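Putative membrane antigen (Burkholderia pseudomallei, PDB 2IZP) is the BipD translocator of a type III secretion system, required for epithelial cell invasion and for survival and escape from vesicles inside host cells. Local coordinates at residues L57-R62 with Q248-A253; A141-G146 with M194-G199; Q186-L191 with K227-R232. All coordinates share one frame; numbering follows the deposited sequence.

Contact 1. Residues L57-R62 with Q248-A253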
loop_
_atom_site.group_PDB
_atom_site.type_symbol
_atom_site.label_atom_id
_atom_site.label_comp_id
_atom_site.label_asym_id
_atom_site.label_seq_id
_atom_site.Cartn_x
_atom_site.Cartn_y
_atom_site.Cartn_z
ATOM N N LEU A 57 -4.924 -3.482 -17.161
ATOM C CA LEU A 57 -4.185 -4.650 -17.602
ATOM C C LEU A 57 -5.121 -5.691 -18.184
ATOM O O LEU A 57 -6.150 -5.995 -17.584
ATOM C CB LEU A 57 -3.402 -5.254 -16.428
ATOM C CG LEU A 57 -2.286 -4.306 -15.963
ATOM C CD1 LEU A 57 -1.298 -5.032 -15.076
ATOM C CD2 LEU A 57 -1.626 -3.704 -17.194
ATOM N N ARG A 58 -4.737 -6.218 -19.339
ATOM C CA ARG A 58 -5.476 -7.314 -19.952
ATOM C C ARG A 58 -4.484 -8.217 -20.690
ATOM O O ARG A 58 -3.496 -7.712 -21.227
ATOM C CB ARG A 58 -6.569 -6.842 -20.900
ATOM C CG ARG A 58 -6.104 -5.916 -22.009
ATOM C CD ARG A 58 -7.281 -5.266 -22.724
ATOM N NE ARG A 58 -7.489 -5.781 -24.070
ATOM C CZ ARG A 58 -7.697 -7.053 -24.381
ATOM N NH1 ARG A 58 -7.729 -7.990 -23.441
ATOM N NH2 ARG A 58 -7.879 -7.420 -25.645
ATOM N N LEU A 59 -4.788 -9.509 -20.664
ATOM C CA LEU A 59 -3.999 -10.510 -21.370
ATOM C C LEU A 59 -4.350 -10.424 -22.852
ATOM O O LEU A 59 -5.443 -9.947 -23.200
ATOM C CB LEU A 59 -4.251 -11.908 -20.817
ATOM C CG LEU A 59 -3.891 -12.227 -19.367
ATOM C CD1 LEU A 59 -4.381 -13.624 -19.002
ATOM C CD2 LEU A 59 -2.402 -12.123 -19.086
ATOM N N PRO A 60 -3.497 -10.848 -23.769
ATOM C CA PRO A 60 -3.968 -10.897 -25.166
ATOM C C PRO A 60 -5.183 -11.813 -25.271
ATOM O O PRO A 60 -5.393 -12.638 -24.374
ATOM C CB PRO A 60 -2.765 -11.451 -25.925
ATOM C CG PRO A 60 -1.590 -11.103 -25.059
ATOM C CD PRO A 60 -2.095 -11.269 -23.644
ATOM N N ASP A 61 -5.971 -11.665 -26.335
ATOM C CA ASP A 61 -7.148 -12.496 -26.569
ATOM C C ASP A 61 -7.322 -12.808 -28.048
ATOM O O ASP A 61 -6.681 -12.223 -28.922
ATOM C CB ASP A 61 -8.405 -11.809 -26.027
ATOM C CG ASP A 61 -9.623 -12.705 -25.928
ATOM O OD1 ASP A 61 -9.467 -13.913 -25.646
ATOM O OD2 ASP A 61 -10.756 -12.211 -26.135
ATOM N N ARG A 62 -8.214 -13.743 -28.361
ATOM C CA ARG A 62 -8.579 -13.953 -29.762
ATOM C C ARG A 62 -10.091 -13.786 -29.897
ATOM O O ARG A 62 -10.843 -14.455 -29.189
ATOM C CB ARG A 62 -8.099 -15.307 -30.267
ATOM C CG ARG A 62 -8.828 -15.829 -31.491
ATOM C CD ARG A 62 -7.961 -15.874 -32.729
ATOM N NE ARG A 62 -6.695 -16.567 -32.568
ATOM C CZ ARG A 62 -5.618 -16.383 -33.320
ATOM N NH1 ARG A 62 -5.629 -15.508 -34.318
ATOM N NH2 ARG A 62 -4.515 -17.082 -33.073
ATOM N N GLN A 248 -9.134 -19.178 -23.438
ATOM C CA GLN A 248 -10.184 -18.380 -22.832
ATOM C C GLN A 248 -10.392 -18.786 -21.376
ATOM O O GLN A 248 -10.450 -17.972 -20.465
ATOM C CB GLN A 248 -11.498 -18.548 -23.607
ATOM C CG GLN A 248 -11.448 -18.120 -25.063
ATOM C CD GLN A 248 -11.176 -16.645 -25.273
ATOM O OE1 GLN A 248 -11.880 -15.779 -24.745
ATOM N NE2 GLN A 248 -10.152 -16.319 -26.052
ATOM N N ALA A 249 -10.504 -20.096 -21.180
ATOM C CA ALA A 249 -10.721 -20.683 -19.859
ATOM C C ALA A 249 -9.583 -20.314 -18.921
ATOM O O ALA A 249 -9.838 -19.871 -17.801
ATOM C CB ALA A 249 -10.870 -22.187 -19.987
ATOM N N TRP A 250 -8.359 -20.490 -19.419
ATOM C CA TRP A 250 -7.170 -20.134 -18.668
ATOM C C TRP A 250 -7.160 -18.629 -18.398
ATOM O O TRP A 250 -6.849 -18.191 -17.290
ATOM C CB TRP A 250 -5.855 -20.545 -19.373
ATOM C CG TRP A 250 -4.675 -19.961 -18.635
ATOM C CD1 TRP A 250 -4.107 -20.442 -17.483
ATOM C CD2 TRP A 250 -3.927 -18.792 -18.987
ATOM N NE1 TRP A 250 -3.051 -19.627 -17.111
ATOM C CE2 TRP A 250 -2.923 -18.613 -18.016
ATOM C CE3 TRP A 250 -4.022 -17.874 -20.037
ATOM C CZ2 TRP A 250 -2.021 -17.559 -18.073
ATOM C CZ3 TRP A 250 -3.120 -16.833 -20.080
ATOM C CH2 TRP A 250 -2.130 -16.674 -19.109
ATOM N N ASN A 251 -7.461 -17.847 -19.427
ATOM C CA ASN A 251 -7.423 -16.386 -19.322
ATOM C C ASN A 251 -8.341 -15.937 -18.195
ATOM O O ASN A 251 -7.996 -15.225 -17.258
ATOM C CB ASN A 251 -7.826 -15.772 -20.662
ATOM C CG ASN A 251 -7.707 -14.266 -20.739
ATOM O OD1 ASN A 251 -8.076 -13.542 -19.813
ATOM N ND2 ASN A 251 -7.189 -13.770 -21.860
ATOM N N THR A 252 -9.580 -16.410 -18.307
ATOM C CA THR A 252 -10.569 -16.104 -17.278
ATOM C C THR A 252 -10.070 -16.520 -15.903
ATOM O O THR A 252 -10.106 -15.716 -14.973
ATOM C CB THR A 252 -11.911 -16.795 -17.596
ATOM O OG1 THR A 252 -12.263 -16.521 -18.959
ATOM C CG2 THR A 252 -13.030 -16.239 -16.724
ATOM N N ALA A 253 -9.615 -17.759 -15.756
ATOM C CA ALA A 253 -9.143 -18.268 -14.465
ATOM C C ALA A 253 -7.952 -17.464 -13.976
ATOM O O ALA A 253 -7.809 -17.063 -12.821
ATOM C CB ALA A 253 -8.812 -19.747 -14.600
#
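Leu59 meets the 248-253 helical turn through Asn251 and Trp250. Its CB lies 3.6 Å from ND2 of Asn251. With CG anti to the carbonyl carbon (chi1 -63°), the branch is turned toward Trp250 and Asn251. CD1 then reaches Trp250, 3.6 Å from CZ3, and approaches the indole obliquely. The same methyl lies 3.8 Å from OD1 of Asn251, and the leucine and asparagine side chains run antiparallel alongside one another. ND2 of Asn251 also comes within 3.3 Å of Pro60 O, but the angle is too poor for a hydrogen bond. That carbonyl is instead bonded by Tyr247 OH. Further along, Gln248 NE2 donates to Asp61 OD1 from the syn side, tilted 20° out of the carboxylate plane, though the modelled length, 2.5 Å, is too short to be trusted in detail. One apolar contact, Leu59 on Trp250, stands beside a polar pair at Asp61. Segment 57-62 follows helix 41-56 and enters the hairpin of strands 61-63 and 66-68, where Asp61 pairs with Val68. Leu59 also touches Phe254 and Ser255 of helix 244-293, the long coiled-coil helix, while Leu57 touches Ala155 and Met158 of helix 123-160.

Contact 2. Residues A141-G146 with M194-G199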
loop_
_atom_site.group_PDB
_atom_site.type_symbol
_atom_site.label_atom_id
_atom_site.label_comp_id
_atom_site.label_asym_id
_atom_site.label_seq_id
_atom_site.Cartn_x
_atom_site.Cartn_y
_atom_site.Cartn_z
ATOM N N ALA A 141 2.785 3.852 6.425
ATOM C CA ALA A 141 3.622 4.202 5.272
ATOM C C ALA A 141 4.463 3.010 4.831
ATOM O O ALA A 141 4.524 2.680 3.645
ATOM C CB ALA A 141 4.509 5.391 5.591
ATOM N N THR A 142 5.132 2.315 5.757
ATOM C CA THR A 142 5.944 1.185 5.272
ATOM C C THR A 142 5.096 0.114 4.599
ATOM O O THR A 142 5.374 -0.291 3.464
ATOM C CB THR A 142 6.800 0.592 6.404
ATOM O OG1 THR A 142 6.007 0.110 7.490
ATOM C CG2 THR A 142 7.686 1.695 6.988
ATOM N N ILE A 143 4.047 -0.360 5.249
ATOM C CA ILE A 143 3.124 -1.328 4.671
ATOM C C ILE A 143 2.584 -0.959 3.302
ATOM O O ILE A 143 2.539 -1.777 2.372
ATOM C CB ILE A 143 1.918 -1.509 5.627
ATOM C CG1 ILE A 143 2.369 -1.624 7.081
ATOM C CG2 ILE A 143 1.050 -2.676 5.201
ATOM C CD1 ILE A 143 1.361 -2.269 7.997
ATOM N N VAL A 144 2.134 0.287 3.166
ATOM C CA VAL A 144 1.610 0.722 1.875
ATOM C C VAL A 144 2.754 0.792 0.861
ATOM O O VAL A 144 2.546 0.449 -0.305
ATOM C CB VAL A 144 0.895 2.085 1.927
ATOM C CG1 VAL A 144 0.233 2.393 0.587
ATOM C CG2 VAL A 144 -0.142 2.123 3.039
ATOM N N GLU A 145 3.915 1.236 1.322
ATOM C CA GLU A 145 5.133 1.238 0.506
ATOM C C GLU A 145 5.293 -0.131 -0.159
ATOM O O GLU A 145 5.299 -0.282 -1.379
ATOM C CB GLU A 145 6.358 1.557 1.349
ATOM C CG GLU A 145 6.869 2.983 1.368
ATOM C CD GLU A 145 7.977 3.219 2.378
ATOM O OE1 GLU A 145 9.030 2.548 2.307
ATOM O OE2 GLU A 145 7.829 4.078 3.274
ATOM N N GLY A 146 5.399 -1.146 0.694
ATOM C CA GLY A 146 5.568 -2.524 0.293
ATOM C C GLY A 146 4.488 -3.080 -0.594
ATOM O O GLY A 146 4.778 -3.621 -1.666
ATOM N N MET A 194 8.594 -5.982 4.867
ATOM C CA MET A 194 8.243 -4.807 5.658
ATOM C C MET A 194 8.636 -4.992 7.118
ATOM O O MET A 194 8.725 -6.113 7.625
ATOM C CB MET A 194 6.750 -4.515 5.478
ATOM C CG MET A 194 6.434 -3.770 4.188
ATOM S SD MET A 194 4.971 -4.328 3.313
ATOM C CE MET A 194 5.594 -5.730 2.393
ATOM N N GLN A 195 8.893 -3.865 7.783
ATOM C CA GLN A 195 9.325 -3.821 9.166
ATOM C C GLN A 195 8.619 -2.731 9.978
ATOM O O GLN A 195 8.880 -1.536 9.839
ATOM C CB GLN A 195 10.842 -3.601 9.251
ATOM C CG GLN A 195 11.323 -3.424 10.694
ATOM C CD GLN A 195 11.171 -4.714 11.478
ATOM O OE1 GLN A 195 11.618 -5.768 11.021
ATOM N NE2 GLN A 195 10.547 -4.659 12.648
ATOM N N LEU A 196 7.728 -3.178 10.847
ATOM C CA LEU A 196 6.962 -2.387 11.783
ATOM C C LEU A 196 7.810 -1.704 12.851
ATOM O O LEU A 196 8.695 -2.335 13.429
ATOM C CB LEU A 196 5.950 -3.304 12.484
ATOM C CG LEU A 196 4.833 -3.821 11.577
ATOM C CD1 LEU A 196 3.874 -4.687 12.371
ATOM C CD2 LEU A 196 4.127 -2.651 10.907
ATOM N N PRO A 197 7.518 -0.431 13.101
ATOM C CA PRO A 197 8.208 0.376 14.111
ATOM C C PRO A 197 8.345 -0.314 15.462
ATOM O O PRO A 197 7.535 -1.167 15.821
ATOM C CB PRO A 197 7.276 1.588 14.269
ATOM C CG PRO A 197 6.691 1.745 12.901
ATOM C CD PRO A 197 6.477 0.343 12.394
ATOM N N LYS A 198 9.370 0.067 16.215
ATOM C CA LYS A 198 9.661 -0.518 17.518
ATOM C C LYS A 198 8.652 -0.147 18.597
ATOM O O LYS A 198 8.667 0.967 19.134
ATOM C CB LYS A 198 11.065 -0.074 17.971
ATOM C CG LYS A 198 11.309 1.415 17.775
ATOM C CD LYS A 198 12.432 1.941 18.653
ATOM C CE LYS A 198 12.307 3.440 18.872
ATOM N NZ LYS A 198 13.369 3.950 19.793
ATOM N N GLY A 199 7.770 -1.077 18.947
ATOM C CA GLY A 199 6.785 -0.840 19.990
ATOM C C GLY A 199 5.379 -1.188 19.550
ATOM O O GLY A 199 4.419 -1.087 20.310
#
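Thr142 faces the 194-199 segment, and its carbonyl O lies 3.7 Å from Met194 CG. Its hydroxyl sits between the backbone N and the carbonyl carbon (chi1 60°). From there OG1 bonds back to Ala139 O in its own helix. It stays 4.1 Å from Gln195 O, which is not a hydrogen bond.

Ile143 uses both backbone and side chain. Its carbonyl O is 3.6 Å from Met194 SD. Its CD1 meets the CD2 methyl of Leu196 at 4.0 Å, the side chains crossing at a slant. Both residues also touch Trp205 of helix 202-209, so the methyl pair belongs to a larger apolar cluster.

One turn on from Thr142 comes Gly146. It has no side chain, and the methionine lies directly against its backbone. Met194 SD is 3.6 Å from Gly146 CA, and Met194 CE is 3.8 Å from the same atom. The methionine chain bends at chi2 (139°) and chi3 (-83°), which brings the thioether along the helix surface from Thr142 to Gly146.

This joins the coiled-coil helix 123-160 to an edge strand of the three-stranded sheet 194-195, 220-223, 213-215. Met194 pairs with Val221 of strand 220-223, and just past the edge strand Leu196 pairs with Gly219.

No hydrogen bond crosses between the two segments. Their fit therefore rests on van der Waals contact. The methionine lies on the backbone at Thr142, Ile143 and Gly146, while Leu196 meets Ile143 CD1. Thr142 O already accepts from Gly146 N, and no directional bond fixes the register.

Contact 3. Residues Q186-L191 with K227-R232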
loop_
_atom_site.group_PDB
_atom_site.type_symbol
_atom_site.label_atom_id
_atom_site.label_comp_id
_atom_site.label_asym_id
_atom_site.label_seq_id
_atom_site.Cartn_x
_atom_site.Cartn_y
_atom_site.Cartn_z
ATOM N N GLN A 186 9.927 -15.385 -9.838
ATOM C CA GLN A 186 10.868 -14.339 -9.429
ATOM C C GLN A 186 10.165 -13.336 -8.518
ATOM O O GLN A 186 10.695 -12.924 -7.484
ATOM C CB GLN A 186 11.479 -13.623 -10.632
ATOM C CG GLN A 186 11.755 -12.147 -10.379
ATOM C CD GLN A 186 13.240 -11.831 -10.442
ATOM O OE1 GLN A 186 13.715 -10.836 -9.893
ATOM N NE2 GLN A 186 13.974 -12.706 -11.128
ATOM N N VAL A 187 8.946 -12.934 -8.883
ATOM C CA VAL A 187 8.210 -12.018 -8.011
ATOM C C VAL A 187 8.058 -12.603 -6.609
ATOM O O VAL A 187 8.221 -11.873 -5.632
ATOM C CB VAL A 187 6.813 -11.672 -8.547
ATOM C CG1 VAL A 187 6.045 -10.856 -7.513
ATOM C CG2 VAL A 187 6.919 -10.907 -9.849
ATOM N N ILE A 188 7.770 -13.896 -6.536
ATOM C CA ILE A 188 7.614 -14.579 -5.258
ATOM C C ILE A 188 8.914 -14.648 -4.464
ATOM O O ILE A 188 8.890 -14.689 -3.230
ATOM C CB ILE A 188 7.087 -16.017 -5.433
ATOM C CG1 ILE A 188 5.633 -16.119 -5.877
ATOM C CG2 ILE A 188 7.314 -16.813 -4.149
ATOM C CD1 ILE A 188 5.238 -17.491 -6.374
ATOM N N ASP A 189 10.071 -14.671 -5.121
ATOM C CA ASP A 189 11.328 -14.813 -4.382
ATOM C C ASP A 189 11.801 -13.477 -3.829
ATOM O O ASP A 189 12.512 -13.409 -2.827
ATOM C CB ASP A 189 12.418 -15.427 -5.274
ATOM C CG ASP A 189 12.134 -16.889 -5.557
ATOM O OD1 ASP A 189 12.614 -17.443 -6.569
ATOM O OD2 ASP A 189 11.390 -17.501 -4.757
ATOM N N HIS A 190 11.400 -12.399 -4.502
ATOM C CA HIS A 190 11.819 -11.066 -4.075
ATOM C C HIS A 190 10.599 -10.221 -3.722
ATOM O O HIS A 190 10.458 -9.058 -4.091
ATOM C CB HIS A 190 12.676 -10.413 -5.159
ATOM C CG HIS A 190 13.771 -11.307 -5.660
ATOM N ND1 HIS A 190 14.943 -11.516 -4.969
ATOM C CD2 HIS A 190 13.868 -12.054 -6.786
ATOM C CE1 HIS A 190 15.714 -12.348 -5.647
ATOM N NE2 HIS A 190 15.083 -12.691 -6.758
ATOM N N LEU A 191 9.700 -10.855 -2.978
ATOM C CA LEU A 191 8.523 -10.184 -2.450
ATOM C C LEU A 191 8.963 -9.134 -1.433
ATOM O O LEU A 191 9.825 -9.446 -0.604
ATOM C CB LEU A 191 7.598 -11.199 -1.796
ATOM C CG LEU A 191 6.488 -11.844 -2.612
ATOM C CD1 LEU A 191 5.531 -12.593 -1.692
ATOM C CD2 LEU A 191 5.742 -10.805 -3.432
ATOM N N LYS A 227 -1.786 -16.125 -3.800
ATOM C CA LYS A 227 -2.456 -15.891 -5.082
ATOM C C LYS A 227 -1.510 -16.011 -6.268
ATOM O O LYS A 227 -1.896 -16.417 -7.365
ATOM C CB LYS A 227 -3.114 -14.506 -5.095
ATOM C CG LYS A 227 -4.181 -14.329 -4.026
ATOM C CD LYS A 227 -5.219 -13.298 -4.425
ATOM C CE LYS A 227 -5.909 -12.698 -3.209
ATOM N NZ LYS A 227 -6.248 -13.726 -2.188
ATOM N N LEU A 228 -0.252 -15.650 -6.061
ATOM C CA LEU A 228 0.775 -15.792 -7.092
ATOM C C LEU A 228 1.077 -17.266 -7.356
ATOM O O LEU A 228 1.456 -17.663 -8.459
ATOM C CB LEU A 228 2.037 -15.037 -6.666
ATOM C CG LEU A 228 1.907 -13.523 -6.484
ATOM C CD1 LEU A 228 3.097 -12.941 -5.731
ATOM C CD2 LEU A 228 1.752 -12.826 -7.828
ATOM N N ILE A 229 0.904 -18.086 -6.322
ATOM C CA ILE A 229 1.174 -19.514 -6.389
ATOM C C ILE A 229 0.134 -20.195 -7.260
ATOM O O ILE A 229 0.461 -21.032 -8.096
ATOM C CB ILE A 229 1.158 -20.204 -5.012
ATOM C CG1 ILE A 229 2.221 -19.694 -4.037
ATOM C CG2 ILE A 229 1.273 -21.709 -5.183
ATOM C CD1 ILE A 229 3.612 -19.763 -4.622
ATOM N N LYS A 230 -1.129 -19.817 -7.064
ATOM C CA LYS A 230 -2.166 -20.400 -7.928
ATOM C C LYS A 230 -2.003 -19.935 -9.370
ATOM O O LYS A 230 -2.204 -20.648 -10.352
ATOM C CB LYS A 230 -3.546 -20.061 -7.373
ATOM C CG LYS A 230 -3.752 -20.352 -5.898
ATOM C CD LYS A 230 -4.978 -19.617 -5.365
ATOM C CE LYS A 230 -5.698 -20.451 -4.314
ATOM N NZ LYS A 230 -6.699 -21.373 -4.929
ATOM N N MET A 231 -1.621 -18.673 -9.569
ATOM C CA MET A 231 -1.427 -18.221 -10.947
ATOM C C MET A 231 -0.294 -19.017 -11.586
ATOM O O MET A 231 -0.377 -19.404 -12.754
ATOM C CB MET A 231 -1.170 -16.706 -10.959
ATOM C CG MET A 231 -2.345 -15.955 -10.321
ATOM S SD MET A 231 -2.176 -14.161 -10.341
ATOM C CE MET A 231 -1.159 -13.872 -8.939
ATOM N N ARG A 232 0.749 -19.255 -10.798
ATOM C CA ARG A 232 1.948 -19.952 -11.236
ATOM C C ARG A 232 1.657 -21.409 -11.556
ATOM O O ARG A 232 2.040 -21.941 -12.597
ATOM C CB ARG A 232 3.063 -19.898 -10.181
ATOM C CG ARG A 232 4.372 -20.446 -10.730
ATOM C CD ARG A 232 5.311 -20.887 -9.628
ATOM N NE ARG A 232 4.749 -21.972 -8.828
ATOM C CZ ARG A 232 5.106 -22.096 -7.550
ATOM N NH1 ARG A 232 5.966 -21.217 -7.065
ATOM N NH2 ARG A 232 4.613 -23.065 -6.802
#
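This is an apolar contact between two short helices near the surface, the end of helix 177-189 and helix 226-232. Ile188 carries most of it. Its CG1, anti to the carbonyl carbon (chi1 -71°), lies 3.8 Å from Leu228 CB. The two side chains lie alongside each other and point opposite ways. Beyond, Ile188 CD1 meets Ile229 CD1 at 3.3 Å, a close approach for two methyl carbons. The isoleucine chains cross there at about a right angle. The same Ile188 methyl is 3.9 Å from Arg232 NH1, and it comes to the guanidinium obliquely. It thus touches both Ile229 and Arg232, with Leu228 CB close by.

Leu228 receives the remaining contacts. Its CD1 touches Val187 CG1 at 4.0 Å and Leu191 CD2 at 4.1 Å. Val187 places CG1 anti to its backbone N (chi1 173°) and crosses the leucine at about a right angle.

The two helices lie in the part of the chain that links the coiled-coil helices 123-160 and 244-293. In this type III tip protein that part is a mixed region of short helices and small antiparallel sheets. It packs on the long helices: Leu228 touches Tyr150 and Val154, Leu191 also touches Tyr150, and Val187 touches Val157. From helix 226-232, Met231 also meets Phe254 and Ile261 of helix 244-293.

Polar groups add little between the segments themselves. Asp189 OD2 and Arg232 NH1 remain 7.0 Å apart. The backbone O of Arg232 is bonded by Lys181 NZ, from earlier in helix 177-189.

The contacts lie along the elongated coiled coil of helices 123-160 and 244-293. Contact 1 brings the segment after helix 41-56 to helix 244-293. Its two segments bracket the other two contacts in sequence. Contacts 2 and 3 alternate along the chain, and strand 194-195 is the next element after helix 177-189. Their centres are about 21 Å apart. Contact 3 is about 19 Å from contact 1, centre to centre, while contacts 1 and 2 are about 35 Å apart. In this tip protein, contacts 1 and 2 each set a sequence-distant segment on a long helix, whereas contact 3 joins two short helices that lie on helix 123-160 through their own side chains.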